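Local coordinates for protein Lys-gingipain W83 (Porphyromonas gingivalis, PDB 4TKX) that cleaves proteins with a strong preference for the bond after lysine, as a secreted cysteine endopeptidase and possible virulence factor, here as its catalytic domain with the following Ig-like domain, at residues A[115-120]-A[322-327]; A[14-19]-A[40-45]; A[389-394]-A[417-422]. All blocks are in the same frame, centred on the assembly; numbering follows the deposited sequence. Where two conformers were deposited one is given.

From the N terminus, contact 2 (14-19 with 40-45) comes first, closing a short loop that holds helix 25-37 and so completing a beta-alpha-beta unit. Contact 1 (115-120 with 322-327) then spans some two hundred residues, joining strand 117-121, at the opposite edge of the same four-stranded parallel sheet from strand 40-46, to the start of helix 325-341. Contact 3 (389-394 with 417-422) closes a loop of 22 residues carrying strands 399-404 and 407-413 in the Ig-like domain. The three loops lie in series, neither nested nor crossed. Contacts 1 and 2 meet where Phe-119 CZ packs against Met-16 SD at 4.0 Å; contact 3 stands apart, its nearest atoms about 7 Å from contact 2.

Contact 1: residues A[115-120]-A[322-327]; sequences EMYTFR and YNTVNS. With NA (sodium ion), chain F.
The backbone carbonyl of Thr-118 receives the amide of Asn-326: ND2 lies 2.9 Å from Thr-118 O, with an almost straight N-H...O angle of 172°. The oxygen lies close to the amide plane of Asn-326, but the nitrogen comes from well above the carbonyl plane, so the bond does not follow a lone pair. An asparagine suits this buried place: its short side chain offers a donor to the strand while its CB packs on a ring. That CB sits over one face of the Tyr-117 ring, 3.9 Å from its centroid, a CH-pi contact. The amide and this ring are only 22° apart in plane, whereas Asn-326 OD1 approaches Phe-119 CD2 obliquely at 3.5 Å. At the far end of the tyrosine, OH meets Ser-327 CB at 3.3 Å, and its polar partner is Asp-8.

Thr-324 N-caps the helix: its OG1, placed between backbone N and carbonyl carbon (chi1 60°), accepts from Ser-327 N at 3.1 Å. Ser-327 OG in return donates to Thr-324 O at 2.7 Å. Just before the cap, Tyr-322 O and Asn-323 OD1 bind the sodium ion, whose site Ser-321 and Leu-318 help complete. Helix 325-341 thus begins against strand 117-121, while Val-359 touches both Phe-119 and Asn-326; through strand 357-361, outermost in the six-stranded mixed sheet, the contact joins that sheet to the four-stranded parallel one.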
ATOM      1  N   GLU A 115       1.726   4.631 -14.510  1.00 14.43           N
ATOM      2  CA  GLU A 115       3.126   4.289 -14.681  1.00 15.50           C
ATOM      3  C   GLU A 115       3.870   4.154 -13.364  1.00 12.69           C
ATOM      4  O   GLU A 115       5.004   3.690 -13.363  1.00 13.24           O
ATOM      5  CB  GLU A 115       3.852   5.347 -15.528  1.00 20.59           C
ATOM      6  CG  GLU A 115       3.701   5.118 -16.999  1.00 26.33           C
ATOM      7  CD  GLU A 115       2.258   4.996 -17.390  1.00 30.13           C
ATOM      8  OE1 GLU A 115       1.599   6.051 -17.487  1.00 30.85           O
ATOM      9  OE2 GLU A 115       1.777   3.846 -17.568  1.00 32.70           O
ATOM     10  N   MET A 116       3.260   4.618 -12.270  1.00 10.49           N
ATOM     11  CA  MET A 116       3.861   4.566 -10.944  1.00  9.38           C
ATOM     12  C   MET A 116       2.804   4.148  -9.941  1.00  9.42           C
ATOM     13  O   MET A 116       1.627   4.445 -10.115  1.00 11.10           O
ATOM     14  CB  MET A 116       4.385   5.946 -10.524  1.00 10.20           C
ATOM     15  CG  MET A 116       5.532   6.471 -11.400  1.00 10.67           C
ATOM     16  SD  MET A 116       5.877   8.238 -11.146  1.00 12.84           S
ATOM     17  CE  MET A 116       4.564   8.924 -12.127  1.00 13.61           C
ATOM     18  N   TYR A 117       3.234   3.462  -8.890  1.00  8.58           N
ATOM     19  CA  TYR A 117       2.372   3.180  -7.764  1.00  8.13           C
ATOM     20  C   TYR A 117       2.206   4.471  -6.956  1.00  8.59           C
ATOM     21  O   TYR A 117       3.157   4.962  -6.333  1.00  9.67           O
ATOM     22  CB  TYR A 117       2.990   2.101  -6.878  1.00  8.27           C
ATOM     23  CG  TYR A 117       2.829   0.659  -7.320  1.00  8.40           C
ATOM     24  CD1 TYR A 117       1.730   0.239  -8.051  1.00  9.32           C
ATOM     25  CD2 TYR A 117       3.745  -0.297  -6.918  1.00  9.12           C
ATOM     26  CE1 TYR A 117       1.567  -1.083  -8.411  1.00  9.73           C
ATOM     27  CE2 TYR A 117       3.587  -1.619  -7.259  1.00 10.00           C
ATOM     28  CZ  TYR A 117       2.493  -2.009  -8.014  1.00 10.50           C
ATOM     29  OH  TYR A 117       2.329  -3.326  -8.372  1.00 11.69           O
ATOM     30  N   THR A 118       0.990   4.992  -6.948  1.00  8.51           N
ATOM     31  CA  THR A 118       0.693   6.284  -6.355  1.00  8.50           C
ATOM     32  C   THR A 118      -0.109   6.106  -5.086  1.00  7.31           C
ATOM     33  O   THR A 118      -1.062   5.321  -5.044  1.00  8.09           O
ATOM     34  CB  THR A 118      -0.138   7.113  -7.352  1.00 10.04           C
ATOM     35  OG1 THR A 118       0.616   7.293  -8.553  1.00 12.39           O
ATOM     36  CG2 THR A 118      -0.509   8.479  -6.777  1.00 10.92           C
ATOM     37  N   PHE A 119       0.261   6.850  -4.053  1.00  6.93           N
ATOM     38  CA  PHE A 119      -0.481   6.850  -2.811  1.00  6.88           C
ATOM     39  C   PHE A 119      -0.445   8.242  -2.216  1.00  5.87           C
ATOM     40  O   PHE A 119       0.400   9.055  -2.579  1.00  6.72           O
ATOM     41  CB  PHE A 119       0.062   5.815  -1.823  1.00  7.80           C
ATOM     42  CG  PHE A 119       1.502   5.999  -1.446  1.00  7.21           C
ATOM     43  CD1 PHE A 119       1.862   6.819  -0.386  1.00  7.36           C
ATOM     44  CD2 PHE A 119       2.501   5.321  -2.120  1.00  7.05           C
ATOM     45  CE1 PHE A 119       3.197   6.944   0.008  1.00  7.16           C
ATOM     46  CE2 PHE A 119       3.833   5.445  -1.730  1.00  6.59           C
ATOM     47  CZ  PHE A 119       4.176   6.256  -0.670  1.00  6.24           C
ATOM     48  N   ARG A 120      -1.397   8.518  -1.341  1.00  5.52           N
ATOM     49  CA  ARG A 120      -1.554   9.846  -0.783  1.00  6.11           C
ATOM     50  C   ARG A 120      -1.559   9.775   0.741  1.00  6.70           C
ATOM     51  O   ARG A 120      -2.440   9.152   1.358  1.00  7.27           O
ATOM     52  CB  ARG A 120      -2.845  10.490  -1.273  1.00  7.46           C
ATOM     53  CG  ARG A 120      -3.117  11.824  -0.644  1.00  7.58           C
ATOM     54  CD  ARG A 120      -4.422  12.422  -1.139  1.00  8.21           C
ATOM     55  NE  ARG A 120      -4.430  12.879  -2.531  1.00  8.94           N
ATOM     56  CZ  ARG A 120      -4.347  14.150  -2.913  1.00  8.82           C
ATOM     57  NH1 ARG A 120      -4.139  15.117  -2.024  1.00  9.55           N
ATOM     58  NH2 ARG A 120      -4.433  14.451  -4.200  1.00  9.12           N
ATOM     59  N   TYR A 322       3.666  -8.770  -5.997  1.00  9.22           N
ATOM     60  CA  TYR A 322       2.505  -8.136  -5.380  1.00  9.48           C
ATOM     61  C   TYR A 322       2.641  -8.122  -3.860  1.00  9.05           C
ATOM     62  O   TYR A 322       1.774  -8.593  -3.121  1.00  8.92           O
ATOM     63  CB  TYR A 322       1.216  -8.807  -5.831  1.00  9.91           C
ATOM     64  CG  TYR A 322       0.944  -8.632  -7.307  1.00 10.29           C
ATOM     65  CD1 TYR A 322       0.290  -7.512  -7.769  1.00 10.76           C
ATOM     66  CD2 TYR A 322       1.339  -9.580  -8.236  1.00 11.87           C
ATOM     67  CE1 TYR A 322       0.022  -7.337  -9.088  1.00 13.07           C
ATOM     68  CE2 TYR A 322       1.080  -9.405  -9.600  1.00 12.81           C
ATOM     69  CZ  TYR A 322       0.419  -8.272 -10.012  1.00 13.85           C
ATOM     70  OH  TYR A 322       0.131  -8.047 -11.343  1.00 17.43           O
ATOM     71  N   ASN A 323       3.729  -7.516  -3.401  1.00  8.34           N
ATOM     72  CA  ASN A 323       4.029  -7.493  -1.984  1.00  8.01           C
ATOM     73  C   ASN A 323       3.915  -6.142  -1.312  1.00  8.49           C
ATOM     74  O   ASN A 323       4.264  -6.014  -0.133  1.00 10.49           O
ATOM     75  CB  ASN A 323       5.404  -8.105  -1.740  1.00  9.98           C
ATOM     76  CG  ASN A 323       5.381  -9.606  -1.923  1.00 10.73           C
ATOM     77  OD1 ASN A 323       4.370 -10.262  -1.634  1.00 10.16           O
ATOM     78  ND2 ASN A 323       6.484 -10.161  -2.397  1.00 12.28           N
ATOM     79  N   THR A 324       3.422  -5.153  -2.046  1.00  7.41           N
ATOM     80  CA  THR A 324       3.157  -3.837  -1.450  1.00  6.90           C
ATOM     81  C   THR A 324       1.660  -3.577  -1.333  1.00  6.82           C
ATOM     82  O   THR A 324       0.851  -4.219  -2.005  1.00  7.10           O
ATOM     83  CB  THR A 324       3.741  -2.682  -2.283  1.00  8.59           C
ATOM     84  OG1 THR A 324       3.165  -2.698  -3.598  1.00  8.39           O
ATOM     85  CG2 THR A 324       5.269  -2.784  -2.382  1.00 10.26           C
ATOM     86  N   VAL A 325       1.304  -2.607  -0.495  1.00  6.03           N
ATOM     87  CA  VAL A 325      -0.075  -2.159  -0.394  1.00  6.63           C
ATOM     88  C   VAL A 325      -0.600  -1.715  -1.768  1.00  7.22           C
ATOM     89  O   VAL A 325      -1.685  -2.127  -2.197  1.00  7.31           O
ATOM     90  CB  VAL A 325      -0.217  -1.036   0.651  1.00  7.35           C
ATOM     91  CG1 VAL A 325      -1.624  -0.417   0.595  1.00  6.83           C
ATOM     92  CG2 VAL A 325       0.094  -1.554   2.070  1.00  7.39           C
ATOM     93  N   ASN A 326       0.163  -0.880  -2.471  1.00  6.87           N
ATOM     94  CA  ASN A 326      -0.278  -0.453  -3.789  1.00  7.68           C
ATOM     95  C   ASN A 326      -0.548  -1.629  -4.709  1.00  8.13           C
ATOM     96  O   ASN A 326      -1.512  -1.608  -5.467  1.00  8.78           O
ATOM     97  CB  ASN A 326       0.729   0.476  -4.462  1.00  7.03           C
ATOM     98  CG  ASN A 326       0.364   1.914  -4.289  1.00  8.91           C
ATOM     99  OD1 ASN A 326       0.840   2.563  -3.370  1.00 11.49           O
ATOM    100  ND2 ASN A 326      -0.489   2.431  -5.171  1.00  9.48           N
ATOM    101  N   SER A 327       0.295  -2.656  -4.636  1.00  7.27           N
ATOM    102  CA  SER A 327       0.154  -3.792  -5.540  1.00  8.38           C
ATOM    103  C   SER A 327      -1.131  -4.584  -5.280  1.00  8.97           C
ATOM    104  O   SER A 327      -1.682  -5.195  -6.194  1.00  8.67           O
ATOM    105  CB  SER A 327       1.374  -4.709  -5.476  1.00  8.97           C
ATOM    106  OG  SER A 327       1.414  -5.468  -4.298  1.00  8.89           O
TER
HETATM  107 NA    NA F 705       2.277 -11.032  -2.743  1.00 11.52          NA

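Contact 2: residues A[14-19]-A[40-45]; sequences VRMLVV and FYLDVH
Val-14 CG1 stands almost squarely over the centre of the Phe-40 ring, 3.6 Å from its centroid and 5° off the normal, a CH-pi contact. Trans to the backbone N (chi1 -178°), this methyl reaches across to the neighbouring strand. On the same sheet face, Met-16 brings its sulfur to the edge of that ring, a Met-aromatic contact at 5.3 Å between SD and the centroid. Its flexible chain bends at the last torsion, and its CB and CE lie alongside Leu-42 CD2. On the other face, Leu-17 CD1 lies beside the Asp-43 carboxylate.

Beneath these side chains, five backbone bonds join the parallel strands, among them Met-16 N to Tyr-41 O at 2.9 Å and His-45 N to Val-18 O at 2.8 Å. Further out, helix 25-37 covers Met-16 and Val-44, completing the beta-alpha-beta unit, and Tyr-41 OH bonds Thr-425.

His-45 NE2 donates to Asp-43 OD1 at 2.8 Å, from above the carboxylate plane, while ND1 bonds Glu-49. Asp-43 OD2 also forms a salt bridge with Lys-66. With acidic partners at both ring nitrogens, His-45 would probably favour its protonated form, and the lysine should help keep Asp-43 ionised.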
ATOM      1  N   VAL A  14      14.795   0.527  -5.722  1.00 10.19           N
ATOM      2  CA  VAL A  14      13.541   1.233  -5.525  1.00  9.67           C
ATOM      3  C   VAL A  14      13.748   2.730  -5.645  1.00  9.94           C
ATOM      4  O   VAL A  14      14.690   3.285  -5.069  1.00 10.61           O
ATOM      5  CB  VAL A  14      12.949   0.919  -4.152  1.00 10.72           C
ATOM      6  CG1 VAL A  14      11.624   1.631  -3.980  1.00 12.27           C
ATOM      7  CG2 VAL A  14      12.775  -0.573  -3.991  1.00 12.05           C
ATOM      8  N   ARG A  15      12.863   3.373  -6.409  1.00  9.24           N
ATOM      9  CA  ARG A  15      12.914   4.816  -6.629  1.00  9.21           C
ATOM     10  C   ARG A  15      11.550   5.401  -6.324  1.00  8.62           C
ATOM     11  O   ARG A  15      10.523   4.849  -6.718  1.00  9.17           O
ATOM     12  CB  ARG A  15      13.310   5.117  -8.078  1.00 10.98           C
ATOM     13  CG  ARG A  15      14.669   4.553  -8.442  1.00 12.71           C
ATOM     14  CD  ARG A  15      15.072   4.879  -9.853  1.00 14.77           C
ATOM     15  NE  ARG A  15      16.196   4.037 -10.266  1.00 18.12           N
ATOM     16  CZ  ARG A  15      17.467   4.279  -9.972  1.00 20.97           C
ATOM     17  NH1 ARG A  15      17.811   5.366  -9.281  1.00 22.29           N
ATOM     18  NH2 ARG A  15      18.402   3.428 -10.388  1.00 22.08           N
ATOM     19  N   MET A  16      11.543   6.512  -5.604  1.00  7.56           N
ATOM     20  CA  MET A  16      10.308   7.172  -5.227  1.00  7.89           C
ATOM     21  C   MET A  16      10.392   8.674  -5.449  1.00  7.93           C
ATOM     22  O   MET A  16      11.344   9.335  -5.014  1.00  8.53           O
ATOM     23  CB  MET A  16       9.966   6.882  -3.769  1.00  9.10           C
ATOM     24  CG  MET A  16       8.691   7.591  -3.298  1.00 11.95           C
ATOM     25  SD  MET A  16       8.016   6.879  -1.781  1.00 17.56           S
ATOM     26  CE  MET A  16       9.179   7.394  -0.610  1.00 17.97           C
ATOM     27  N   LEU A  17       9.380   9.192  -6.141  1.00  7.65           N
ATOM     28  CA  LEU A  17       9.188  10.621  -6.311  1.00  8.14           C
ATOM     29  C   LEU A  17       8.182  11.069  -5.256  1.00  7.70           C
ATOM     30  O   LEU A  17       7.110  10.472  -5.109  1.00  8.22           O
ATOM     31  CB  LEU A  17       8.626  10.888  -7.715  1.00  8.80           C
ATOM     32  CG  LEU A  17       8.266  12.346  -8.036  1.00 10.27           C
ATOM     33  CD1 LEU A  17       9.470  13.255  -7.939  1.00 11.31           C
ATOM     34  CD2 LEU A  17       7.688  12.417  -9.416  1.00 11.82           C
ATOM     35  N   VAL A  18       8.537  12.104  -4.508  1.00  6.89           N
ATOM     36  CA  VAL A  18       7.683  12.616  -3.449  1.00  7.43           C
ATOM     37  C   VAL A  18       7.330  14.057  -3.777  1.00  7.32           C
ATOM     38  O   VAL A  18       8.218  14.891  -4.010  1.00  8.51           O
ATOM     39  CB  VAL A  18       8.387  12.574  -2.078  1.00  7.57           C
ATOM     40  CG1 VAL A  18       7.468  13.124  -0.968  1.00  8.41           C
ATOM     41  CG2 VAL A  18       8.813  11.158  -1.734  1.00  8.17           C
ATOM     42  N   VAL A  19       6.032  14.344  -3.817  1.00  5.92           N
ATOM     43  CA  VAL A  19       5.550  15.720  -3.980  1.00  6.46           C
ATOM     44  C   VAL A  19       4.730  16.047  -2.734  1.00  6.59           C
ATOM     45  O   VAL A  19       3.752  15.361  -2.420  1.00  7.27           O
ATOM     46  CB  VAL A  19       4.696  15.873  -5.252  1.00  7.15           C
ATOM     47  CG1 VAL A  19       4.117  17.300  -5.357  1.00  8.64           C
ATOM     48  CG2 VAL A  19       5.537  15.529  -6.482  1.00  8.46           C
ATOM     49  N   PHE A  40      15.352   3.159  -0.651  1.00  7.87           N
ATOM     50  CA  PHE A  40      14.641   3.942  -1.644  1.00  7.52           C
ATOM     51  C   PHE A  40      15.509   5.134  -2.044  1.00  8.44           C
ATOM     52  O   PHE A  40      15.900   5.944  -1.186  1.00  8.75           O
ATOM     53  CB  PHE A  40      13.334   4.538  -1.088  1.00  8.57           C
ATOM     54  CG  PHE A  40      12.201   3.562  -0.870  1.00 11.24           C
ATOM     55  CD1 PHE A  40      12.407   2.290  -0.384  1.00 12.84           C
ATOM     56  CD2 PHE A  40      10.894   3.976  -1.084  1.00 12.19           C
ATOM     57  CE1 PHE A  40      11.328   1.432  -0.155  1.00 12.96           C
ATOM     58  CE2 PHE A  40       9.828   3.136  -0.854  1.00 13.05           C
ATOM     59  CZ  PHE A  40      10.047   1.857  -0.400  1.00 12.22           C
ATOM     60  N   TYR A  41      15.768   5.265  -3.341  1.00  8.21           N
ATOM     61  CA  TYR A  41      16.325   6.489  -3.884  1.00  9.33           C
ATOM     62  C   TYR A  41      15.184   7.484  -4.023  1.00  9.93           C
ATOM     63  O   TYR A  41      14.231   7.241  -4.749  1.00 10.90           O
ATOM     64  CB  TYR A  41      16.990   6.219  -5.233  1.00  8.68           C
ATOM     65  CG  TYR A  41      18.313   5.503  -5.091  1.00  9.35           C
ATOM     66  CD1 TYR A  41      19.460   6.194  -4.769  1.00 10.51           C
ATOM     67  CD2 TYR A  41      18.404   4.143  -5.273  1.00 10.41           C
ATOM     68  CE1 TYR A  41      20.674   5.545  -4.624  1.00 10.95           C
ATOM     69  CE2 TYR A  41      19.621   3.479  -5.144  1.00 11.10           C
ATOM     70  CZ  TYR A  41      20.753   4.183  -4.827  1.00 11.47           C
ATOM     71  OH  TYR A  41      21.962   3.519  -4.679  1.00 13.30           O
ATOM     72  N   LEU A  42      15.275   8.578  -3.277  1.00  8.83           N
ATOM     73  CA  LEU A  42      14.205   9.565  -3.177  1.00  8.80           C
ATOM     74  C   LEU A  42      14.484  10.807  -4.017  1.00  9.64           C
ATOM     75  O   LEU A  42      15.611  11.304  -4.059  1.00 11.65           O
ATOM     76  CB  LEU A  42      14.076   9.985  -1.716  1.00  9.48           C
ATOM     77  CG  LEU A  42      13.741   8.859  -0.740  1.00 10.75           C
ATOM     78  CD1 LEU A  42      13.859   9.328   0.698  1.00 13.11           C
ATOM     79  CD2 LEU A  42      12.346   8.342  -1.030  1.00 12.24           C
ATOM     80  N   ASP A  43      13.431  11.334  -4.634  1.00  8.91           N
ATOM     81  CA  ASP A  43      13.467  12.631  -5.309  1.00  9.44           C
ATOM     82  C   ASP A  43      12.335  13.417  -4.681  1.00  9.12           C
ATOM     83  O   ASP A  43      11.168  13.145  -4.963  1.00 10.12           O
ATOM     84  CB  ASP A  43      13.214  12.426  -6.807  1.00 11.33           C
ATOM     85  CG  ASP A  43      13.491  13.652  -7.627  1.00 15.84           C
ATOM     86  OD1 ASP A  43      13.920  14.682  -7.067  1.00 16.26           O
ATOM     87  OD2 ASP A  43      13.310  13.558  -8.863  1.00 17.84           O
ATOM     88  N   VAL A  44      12.668  14.355  -3.800  1.00  7.86           N
ATOM     89  CA  VAL A  44      11.671  14.973  -2.910  1.00  8.06           C
ATOM     90  C   VAL A  44      11.496  16.438  -3.240  1.00  7.87           C
ATOM     91  O   VAL A  44      12.470  17.215  -3.211  1.00  7.86           O
ATOM     92  CB  VAL A  44      12.098  14.880  -1.441  1.00  9.12           C
ATOM     93  CG1 VAL A  44      11.027  15.478  -0.550  1.00 10.98           C
ATOM     94  CG2 VAL A  44      12.370  13.443  -1.053  1.00 10.26           C
ATOM     95  N   HIS A  45      10.247  16.818  -3.517  1.00  7.49           N
ATOM     96  CA  HIS A  45       9.920  18.179  -3.907  1.00  7.84           C
ATOM     97  C   HIS A  45       8.702  18.698  -3.171  1.00  7.75           C
ATOM     98  O   HIS A  45       7.807  17.932  -2.824  1.00  8.86           O
ATOM     99  CB  HIS A  45       9.699  18.213  -5.413  1.00  9.03           C
ATOM    100  CG  HIS A  45      10.956  17.974  -6.173  1.00 10.73           C
ATOM    101  ND1 HIS A  45      11.794  19.001  -6.538  1.00 12.67           N
ATOM    102  CD2 HIS A  45      11.578  16.827  -6.538  1.00 11.45           C
ATOM    103  CE1 HIS A  45      12.845  18.501  -7.164  1.00 13.58           C
ATOM    104  NE2 HIS A  45      12.746  17.184  -7.163  1.00 13.06           N
TER

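Contact 3: residues A[389-394]-A[417-422]; sequences SYSIQA and SGVATV
Tyr-390 and Val-422 exchange two backbone hydrogen bonds in this antiparallel pairing, with Val-422 N 2.7 Å from Tyr-390 O; Ile-392 and Ala-420 form the next hydrogen-bonded pair, with Ala-420 N 2.7 Å from Ile-392 O. A further bond runs from Ala-394 N to Gly-418 O at 3.1 Å, its donor well above the carbonyl plane. Glycine suits position 418, where phi is positive (76°). Water adds a bridge there, donating to Gly-418 O at 2.9 Å and accepting from Gln-393 NE2.

Apolar packing gathers on the face of Tyr-390, Ile-392, Ala-420 and Val-422. Ile-392 CG1 leans across to Val-422 CG2 at 3.8 Å; for the valine, that methyl lies beside its own backbone N, opposite the carbonyl carbon. The branched residues fill this buried layer, and small Ala-420, like Val-422, rests on Val-400 of strand 399-404. Tyr-390 lies against Ile-402, and its hydroxyl is hydrogen-bonded to Pro-384 O.

The other face is more polar and its contacts are lighter. Ser-391, Gln-393 and Thr-421 suit its exposed surface, and Val-419, apolar but branched at CB, suits a strand. Separately, Ser-389 turns toward the partner strand, its CB 4.0 Å from Thr-421 CG2.

Antiparallel strands with an apolar face buried toward strand 399-404 are consistent with the beta-sandwich of the Ig-like C-terminal domain of the C25 peptidases.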
ATOM      1  N   SER A 389      31.456  -1.632  -5.162  1.00 18.17           N
ATOM      2  CA  SER A 389      30.436  -2.540  -4.656  1.00 18.43           C
ATOM      3  C   SER A 389      30.949  -3.362  -3.474  1.00 18.33           C
ATOM      4  O   SER A 389      32.159  -3.441  -3.224  1.00 18.96           O
ATOM      5  CB  SER A 389      29.943  -3.489  -5.749  1.00 19.98           C
ATOM      6  OG  SER A 389      30.991  -4.326  -6.212  1.00 22.31           O
ATOM      7  N   TYR A 390      30.004  -3.937  -2.738  1.00 17.33           N
ATOM      8  CA  TYR A 390      30.313  -4.899  -1.700  1.00 17.44           C
ATOM      9  C   TYR A 390      29.468  -6.160  -1.862  1.00 18.33           C
ATOM     10  O   TYR A 390      28.335  -6.128  -2.367  1.00 19.36           O
ATOM     11  CB  TYR A 390      30.030  -4.318  -0.320  1.00 17.24           C
ATOM     12  CG  TYR A 390      30.775  -3.045   0.006  1.00 17.01           C
ATOM     13  CD1 TYR A 390      32.124  -3.066   0.318  1.00 17.93           C
ATOM     14  CD2 TYR A 390      30.117  -1.829   0.026  1.00 16.56           C
ATOM     15  CE1 TYR A 390      32.807  -1.901   0.635  1.00 18.13           C
ATOM     16  CE2 TYR A 390      30.780  -0.673   0.344  1.00 17.43           C
ATOM     17  CZ  TYR A 390      32.130  -0.714   0.645  1.00 18.55           C
ATOM     18  OH  TYR A 390      32.791   0.441   0.953  1.00 19.90           O
ATOM     19  N   SER A 391      30.030  -7.272  -1.414  1.00 18.24           N
ATOM     20  CA  SER A 391      29.311  -8.538  -1.388  0.66 18.52           C
ATOM     21  C   SER A 391      28.795  -8.778   0.017  1.00 17.54           C
ATOM     22  O   SER A 391      29.576  -8.902   0.958  1.00 18.07           O
ATOM     23  CB  SER A 391      30.220  -9.674  -1.826  0.66 20.90           C
ATOM     24  OG  SER A 391      30.414  -9.609  -3.223  0.66 23.55           O
ATOM     25  N   ILE A 392      27.467  -8.817   0.157  1.00 15.39           N
ATOM     26  CA  ILE A 392      26.814  -8.998   1.449  1.00 14.33           C
ATOM     27  C   ILE A 392      25.926 -10.233   1.428  1.00 14.06           C
ATOM     28  O   ILE A 392      25.080 -10.381   0.549  1.00 14.30           O
ATOM     29  CB  ILE A 392      25.945  -7.782   1.814  1.00 15.53           C
ATOM     30  CG1 ILE A 392      26.786  -6.500   1.791  1.00 18.05           C
ATOM     31  CG2 ILE A 392      25.267  -8.002   3.161  1.00 15.69           C
ATOM     32  CD1 ILE A 392      27.748  -6.367   2.912  1.00 19.35           C
ATOM     33  N   GLN A 393      26.129 -11.117   2.399  1.00 13.12           N
ATOM     34  CA  GLN A 393      25.326 -12.320   2.529  1.00 12.72           C
ATOM     35  C   GLN A 393      23.968 -11.986   3.119  1.00 12.39           C
ATOM     36  O   GLN A 393      23.889 -11.353   4.171  1.00 11.83           O
ATOM     37  CB  GLN A 393      25.994 -13.305   3.478  1.00 13.42           C
ATOM     38  CG  GLN A 393      27.275 -13.921   2.985  1.00 14.50           C
ATOM     39  CD  GLN A 393      27.858 -14.812   4.032  1.00 15.48           C
ATOM     40  OE1 GLN A 393      28.662 -14.377   4.847  1.00 16.82           O
ATOM     41  NE2 GLN A 393      27.418 -16.054   4.062  1.00 17.09           N
ATOM     42  N   ALA A 394      22.911 -12.436   2.450  1.00 11.95           N
ATOM     43  CA  ALA A 394      21.540 -12.288   2.941  1.00 11.63           C
ATOM     44  C   ALA A 394      20.680 -13.286   2.181  1.00 11.88           C
ATOM     45  O   ALA A 394      21.016 -13.651   1.059  1.00 12.20           O
ATOM     46  CB  ALA A 394      21.047 -10.857   2.710  1.00 11.85           C
ATOM     47  N   SER A 417      21.957 -17.639  -4.593  1.00 20.49           N
ATOM     48  CA  SER A 417      22.993 -18.208  -3.735  0.69 20.54           C
ATOM     49  C   SER A 417      23.222 -17.396  -2.457  1.00 20.32           C
ATOM     50  O   SER A 417      24.216 -17.592  -1.763  1.00 21.92           O
ATOM     51  CB  SER A 417      24.313 -18.313  -4.506  0.69 20.45           C
ATOM     52  OG  SER A 417      24.165 -19.095  -5.688  0.69 19.91           O
ATOM     53  N   GLY A 418      22.323 -16.466  -2.150  1.00 18.01           N
ATOM     54  CA  GLY A 418      22.400 -15.755  -0.880  1.00 16.77           C
ATOM     55  C   GLY A 418      23.471 -14.683  -0.767  1.00 15.43           C
ATOM     56  O   GLY A 418      23.984 -14.400   0.324  1.00 15.06           O
ATOM     57  N   VAL A 419      23.804 -14.071  -1.893  1.00 14.72           N
ATOM     58  CA  VAL A 419      24.761 -12.983  -1.910  1.00 15.91           C
ATOM     59  C   VAL A 419      24.222 -11.794  -2.691  1.00 14.92           C
ATOM     60  O   VAL A 419      23.873 -11.921  -3.856  1.00 15.49           O
ATOM     61  CB  VAL A 419      26.100 -13.421  -2.535  1.00 18.34           C
ATOM     62  CG1 VAL A 419      27.087 -12.292  -2.433  1.00 19.28           C
ATOM     63  CG2 VAL A 419      26.628 -14.658  -1.817  1.00 20.18           C
ATOM     64  N   ALA A 420      24.139 -10.646  -2.021  1.00 14.23           N
ATOM     65  CA  ALA A 420      23.813  -9.384  -2.667  1.00 13.84           C
ATOM     66  C   ALA A 420      25.081  -8.647  -3.100  1.00 14.70           C
ATOM     67  O   ALA A 420      26.015  -8.454  -2.320  1.00 15.73           O
ATOM     68  CB  ALA A 420      23.000  -8.495  -1.736  1.00 13.32           C
ATOM     69  N   THR A 421      25.095  -8.218  -4.345  1.00 14.36           N
ATOM     70  CA  THR A 421      26.120  -7.290  -4.800  1.00 14.63           C
ATOM     71  C   THR A 421      25.551  -5.896  -4.597  1.00 14.80           C
ATOM     72  O   THR A 421      24.642  -5.474  -5.318  1.00 15.69           O
ATOM     73  CB  THR A 421      26.486  -7.530  -6.259  1.00 17.65           C
ATOM     74  OG1 THR A 421      27.028  -8.857  -6.391  1.00 19.53           O
ATOM     75  CG2 THR A 421      27.517  -6.509  -6.720  1.00 18.25           C
ATOM     76  N   VAL A 422      26.057  -5.207  -3.585  1.00 12.88           N
ATOM     77  CA  VAL A 422      25.551  -3.891  -3.236  1.00 12.88           C
ATOM     78  C   VAL A 422      26.314  -2.875  -4.078  1.00 13.53           C
ATOM     79  O   VAL A 422      27.517  -2.658  -3.887  1.00 14.21           O
ATOM     80  CB  VAL A 422      25.677  -3.613  -1.727  1.00 13.44           C
ATOM     81  CG1 VAL A 422      25.140  -2.231  -1.402  1.00 13.23           C
ATOM     82  CG2 VAL A 422      24.925  -4.681  -0.938  1.00 14.17           C
TER
HETATM   83  O   HOH W   1      25.158 -16.495   1.911  1.00 20.72           O